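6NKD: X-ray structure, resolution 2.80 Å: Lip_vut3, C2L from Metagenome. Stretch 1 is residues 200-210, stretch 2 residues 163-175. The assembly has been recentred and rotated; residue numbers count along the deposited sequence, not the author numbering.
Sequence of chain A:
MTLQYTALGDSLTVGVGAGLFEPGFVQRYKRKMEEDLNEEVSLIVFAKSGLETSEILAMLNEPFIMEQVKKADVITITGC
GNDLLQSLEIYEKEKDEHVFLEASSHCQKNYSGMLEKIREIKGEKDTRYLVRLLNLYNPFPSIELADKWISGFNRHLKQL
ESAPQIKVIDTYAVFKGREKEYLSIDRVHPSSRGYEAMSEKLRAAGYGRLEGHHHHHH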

# COMPACT_ATOMS: atom_id res chain seq x y z
N GLU A 200 23.70 10.96 4.04
CA GLU A 200 25.08 11.30 4.34
C GLU A 200 25.49 12.61 3.68
O GLU A 200 26.23 13.41 4.26
CB GLU A 200 26.01 10.17 3.89
CG GLU A 200 25.76 8.84 4.56
CD GLU A 200 26.47 7.69 3.86
OE1 GLU A 200 27.45 7.95 3.14
OE2 GLU A 200 26.04 6.53 4.03
N LYS A 201 25.01 12.84 2.46
CA LYS A 201 25.32 14.08 1.76
C LYS A 201 24.69 15.29 2.44
O LYS A 201 25.25 16.39 2.41
CB LYS A 201 24.87 13.99 0.31
CG LYS A 201 25.55 14.96 -0.63
CD LYS A 201 27.03 14.67 -0.75
CE LYS A 201 27.66 15.49 -1.87
NZ LYS A 201 29.13 15.27 -1.97
N LEU A 202 23.52 15.10 3.07
CA LEU A 202 22.89 16.19 3.79
C LEU A 202 23.65 16.52 5.07
O LEU A 202 23.88 17.70 5.38
CB LEU A 202 21.43 15.83 4.11
CG LEU A 202 20.44 15.90 2.94
CD1 LEU A 202 19.24 15.02 3.22
CD2 LEU A 202 20.00 17.33 2.71
N ARG A 203 24.04 15.49 5.83
CA ARG A 203 24.83 15.72 7.04
C ARG A 203 26.17 16.37 6.71
O ARG A 203 26.67 17.19 7.48
CB ARG A 203 25.03 14.40 7.79
CG ARG A 203 26.46 14.14 8.24
CD ARG A 203 26.61 12.76 8.84
NE ARG A 203 26.05 12.67 10.18
CZ ARG A 203 26.13 11.59 10.95
NH1 ARG A 203 25.59 11.60 12.16
NH2 ARG A 203 26.74 10.49 10.51
N ALA A 204 26.75 16.02 5.56
CA ALA A 204 28.02 16.60 5.15
C ALA A 204 27.90 18.09 4.84
O ALA A 204 28.90 18.81 4.91
CB ALA A 204 28.58 15.86 3.93
N ALA A 205 26.70 18.56 4.50
CA ALA A 205 26.51 19.97 4.16
C ALA A 205 26.59 20.89 5.37
O ALA A 205 26.63 22.11 5.18
CB ALA A 205 25.17 20.16 3.46
N GLY A 206 26.63 20.35 6.58
CA GLY A 206 26.67 21.17 7.76
C GLY A 206 25.29 21.65 8.18
O GLY A 206 24.26 21.20 7.67
N TYR A 207 25.29 22.58 9.14
CA TYR A 207 24.03 23.08 9.67
C TYR A 207 24.01 24.59 9.88
O TYR A 207 23.05 25.10 10.47
CB TYR A 207 23.69 22.36 10.99
CG TYR A 207 23.58 20.86 10.83
CD1 TYR A 207 22.41 20.27 10.37
CD2 TYR A 207 24.65 20.03 11.12
CE1 TYR A 207 22.30 18.90 10.21
CE2 TYR A 207 24.56 18.66 10.97
CZ TYR A 207 23.38 18.10 10.51
OH TYR A 207 23.29 16.74 10.36
N GLY A 208 25.03 25.31 9.42
CA GLY A 208 24.96 26.76 9.40
C GLY A 208 24.92 27.36 10.80
O GLY A 208 25.68 26.98 11.69
N ARG A 209 24.00 28.31 10.99
CA ARG A 209 23.90 29.04 12.25
C ARG A 209 23.32 28.20 13.38
O ARG A 209 23.37 28.64 14.54
CB ARG A 209 23.03 30.29 12.06
CG ARG A 209 23.72 31.43 11.32
CD ARG A 209 22.76 32.57 11.05
NE ARG A 209 22.08 33.03 12.26
CZ ARG A 209 22.55 33.95 13.09
NH1 ARG A 209 23.73 34.52 12.84
NH2 ARG A 209 21.86 34.30 14.16
N LEU A 210 22.78 27.02 13.09
CA LEU A 210 22.20 26.19 14.14
C LEU A 210 23.25 25.53 15.02
O LEU A 210 22.95 25.18 16.17
CB LEU A 210 21.30 25.12 13.52
CG LEU A 210 20.09 25.64 12.74
CD1 LEU A 210 19.27 24.48 12.18
CD2 LEU A 210 19.24 26.54 13.61
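Stretch 2, residues 163-175: APQIKVIDTYAVF

The packing of a strand and the helix that follows it against another helix and the loop after it illustrates a general principle: apolar side chains make most of the contacts, and one hydrogen bond from a lysine amine to a backbone carbonyl supplements them. In Lip_vut3, residues 166-169 form a strand, Asp170 occupies the N-cap position, and a helix follows from Thr171. The two stretches run in opposite senses, for Leu202 lies nearest Ile169 (CA to CA, 6.7 Å), Ala205 nearest Lys167 (7.5 Å), and Gly208 nearest Pro164 (5.0 Å).

The apolar contacts centre on Ile169, whose side chain, with chi1 and chi2 both m, meets three residues of stretch 1. Its CG1 lies 3.6 Å from Leu202 CD2, its CD1 3.7 Å from Ala205 CB, and its CG2 3.6 Å from Lys201 CG. The aliphatic part of Lys201 also reaches the second helix, where its CG approaches Val174 CG2 at 3.7 Å; farther along, its CE stands 4.0 Å from Asp170 O.

The polar contribution is one hydrogen bond, from Lys167 NZ to Ala205 O at 2.8 Å. Alternation along the strand points both Lys167 and Ile169 toward stretch 1, and the extended lysine chain carries its amine to the carbonyl of Ala205, just before Gly206. Gly206 follows with positive phi, at backbone angles where a CB would be jammed against that same carbonyl oxygen. Within stretch 2, Ala173 N donates a weak capping bond to Asp170 OD1 (3.3 Å).

Beyond the turn the backbones come closer, and Gly208 meets the ring of Pro164. Gly208 CA packs 3.8 Å from CB of Pro164, which follows a cis peptide bond; an ideal CB on this glycine would fall 3.5 Å from Pro164 O. Arg209 CD lies 4.3 Å from Gln165 NE2, with no hydrogen bond between the two residues.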

# COMPACT_ATOMS: atom_id res chain seq x y z
N ALA A 163 24.78 29.96 0.77
CA ALA A 163 25.33 29.22 1.90
C ALA A 163 25.63 30.15 3.07
O ALA A 163 25.93 31.33 2.88
CB ALA A 163 26.60 28.49 1.47
N PRO A 164 25.55 29.64 4.31
CA PRO A 164 25.18 28.26 4.66
C PRO A 164 23.68 28.08 4.91
O PRO A 164 23.24 26.96 5.13
CB PRO A 164 25.97 28.01 5.93
CG PRO A 164 26.01 29.34 6.60
CD PRO A 164 26.05 30.37 5.49
N GLN A 165 22.92 29.18 4.88
CA GLN A 165 21.48 29.09 5.12
C GLN A 165 20.80 28.22 4.07
O GLN A 165 20.06 27.29 4.40
CB GLN A 165 20.86 30.49 5.14
CG GLN A 165 21.16 31.31 6.39
CD GLN A 165 22.29 32.31 6.20
OE1 GLN A 165 23.22 32.07 5.43
NE2 GLN A 165 22.20 33.43 6.89
N ILE A 166 21.05 28.50 2.79
CA ILE A 166 20.46 27.76 1.68
C ILE A 166 21.58 27.01 0.97
O ILE A 166 22.57 27.61 0.55
CB ILE A 166 19.72 28.69 0.71
CG1 ILE A 166 18.92 29.74 1.48
CG2 ILE A 166 18.81 27.88 -0.20
CD1 ILE A 166 17.82 29.18 2.34
N LYS A 167 21.41 25.70 0.83
CA LYS A 167 22.39 24.86 0.16
C LYS A 167 21.70 23.93 -0.82
O LYS A 167 20.60 23.43 -0.55
CB LYS A 167 23.22 24.04 1.16
CG LYS A 167 24.31 24.82 1.87
CD LYS A 167 25.39 23.90 2.40
CE LYS A 167 26.58 24.68 2.93
NZ LYS A 167 27.72 23.79 3.28
N VAL A 168 22.34 23.69 -1.96
CA VAL A 168 21.85 22.76 -2.97
C VAL A 168 22.66 21.48 -2.85
O VAL A 168 23.89 21.49 -3.04
CB VAL A 168 21.96 23.36 -4.38
CG1 VAL A 168 21.39 22.40 -5.41
CG2 VAL A 168 21.25 24.70 -4.44
N ILE A 169 21.99 20.38 -2.53
CA ILE A 169 22.67 19.12 -2.28
C ILE A 169 22.93 18.42 -3.60
O ILE A 169 22.03 18.26 -4.43
CB ILE A 169 21.83 18.24 -1.34
CG1 ILE A 169 21.51 19.00 -0.05
CG2 ILE A 169 22.56 16.94 -1.03
CD1 ILE A 169 22.74 19.45 0.72
N ASP A 170 24.19 18.00 -3.81
CA ASP A 170 24.61 17.40 -5.07
C ASP A 170 24.23 15.92 -5.06
O ASP A 170 25.06 15.02 -4.87
CB ASP A 170 26.10 17.60 -5.28
CG ASP A 170 26.52 17.36 -6.72
OD1 ASP A 170 25.65 17.01 -7.55
OD2 ASP A 170 27.72 17.53 -7.02
N THR A 171 22.93 15.66 -5.26
CA THR A 171 22.46 14.28 -5.36
C THR A 171 23.04 13.59 -6.58
O THR A 171 23.22 12.37 -6.58
CB THR A 171 20.94 14.24 -5.41
OG1 THR A 171 20.40 15.39 -4.76
CG2 THR A 171 20.42 12.99 -4.73
N TYR A 172 23.33 14.35 -7.64
CA TYR A 172 23.88 13.78 -8.86
C TYR A 172 25.22 13.12 -8.60
O TYR A 172 25.47 11.99 -9.05
CB TYR A 172 23.99 14.87 -9.93
CG TYR A 172 24.62 14.42 -11.23
CD1 TYR A 172 23.84 13.91 -12.26
CD2 TYR A 172 25.99 14.53 -11.44
CE1 TYR A 172 24.41 13.51 -13.46
CE2 TYR A 172 26.57 14.13 -12.63
CZ TYR A 172 25.77 13.62 -13.64
OH TYR A 172 26.35 13.23 -14.82
N ALA A 173 26.11 13.80 -7.87
CA ALA A 173 27.42 13.23 -7.58
C ALA A 173 27.32 12.01 -6.67
O ALA A 173 28.18 11.13 -6.74
CB ALA A 173 28.32 14.29 -6.93
N VAL A 174 26.29 11.95 -5.83
CA VAL A 174 26.12 10.79 -4.95
C VAL A 174 25.81 9.55 -5.78
O VAL A 174 26.36 8.46 -5.53
CB VAL A 174 25.02 11.07 -3.91
CG1 VAL A 174 24.60 9.78 -3.21
CG2 VAL A 174 25.49 12.09 -2.90
N PHE A 175 24.94 9.68 -6.78
CA PHE A 175 24.45 8.54 -7.53
C PHE A 175 25.30 8.19 -8.75
O PHE A 175 25.17 7.07 -9.27
CB PHE A 175 23.01 8.79 -7.98
CG PHE A 175 21.99 8.53 -6.92
CD1 PHE A 175 21.17 7.41 -6.99
CD2 PHE A 175 21.85 9.38 -5.84
CE1 PHE A 175 20.22 7.16 -6.02
CE2 PHE A 175 20.91 9.14 -4.86
CZ PHE A 175 20.09 8.03 -4.95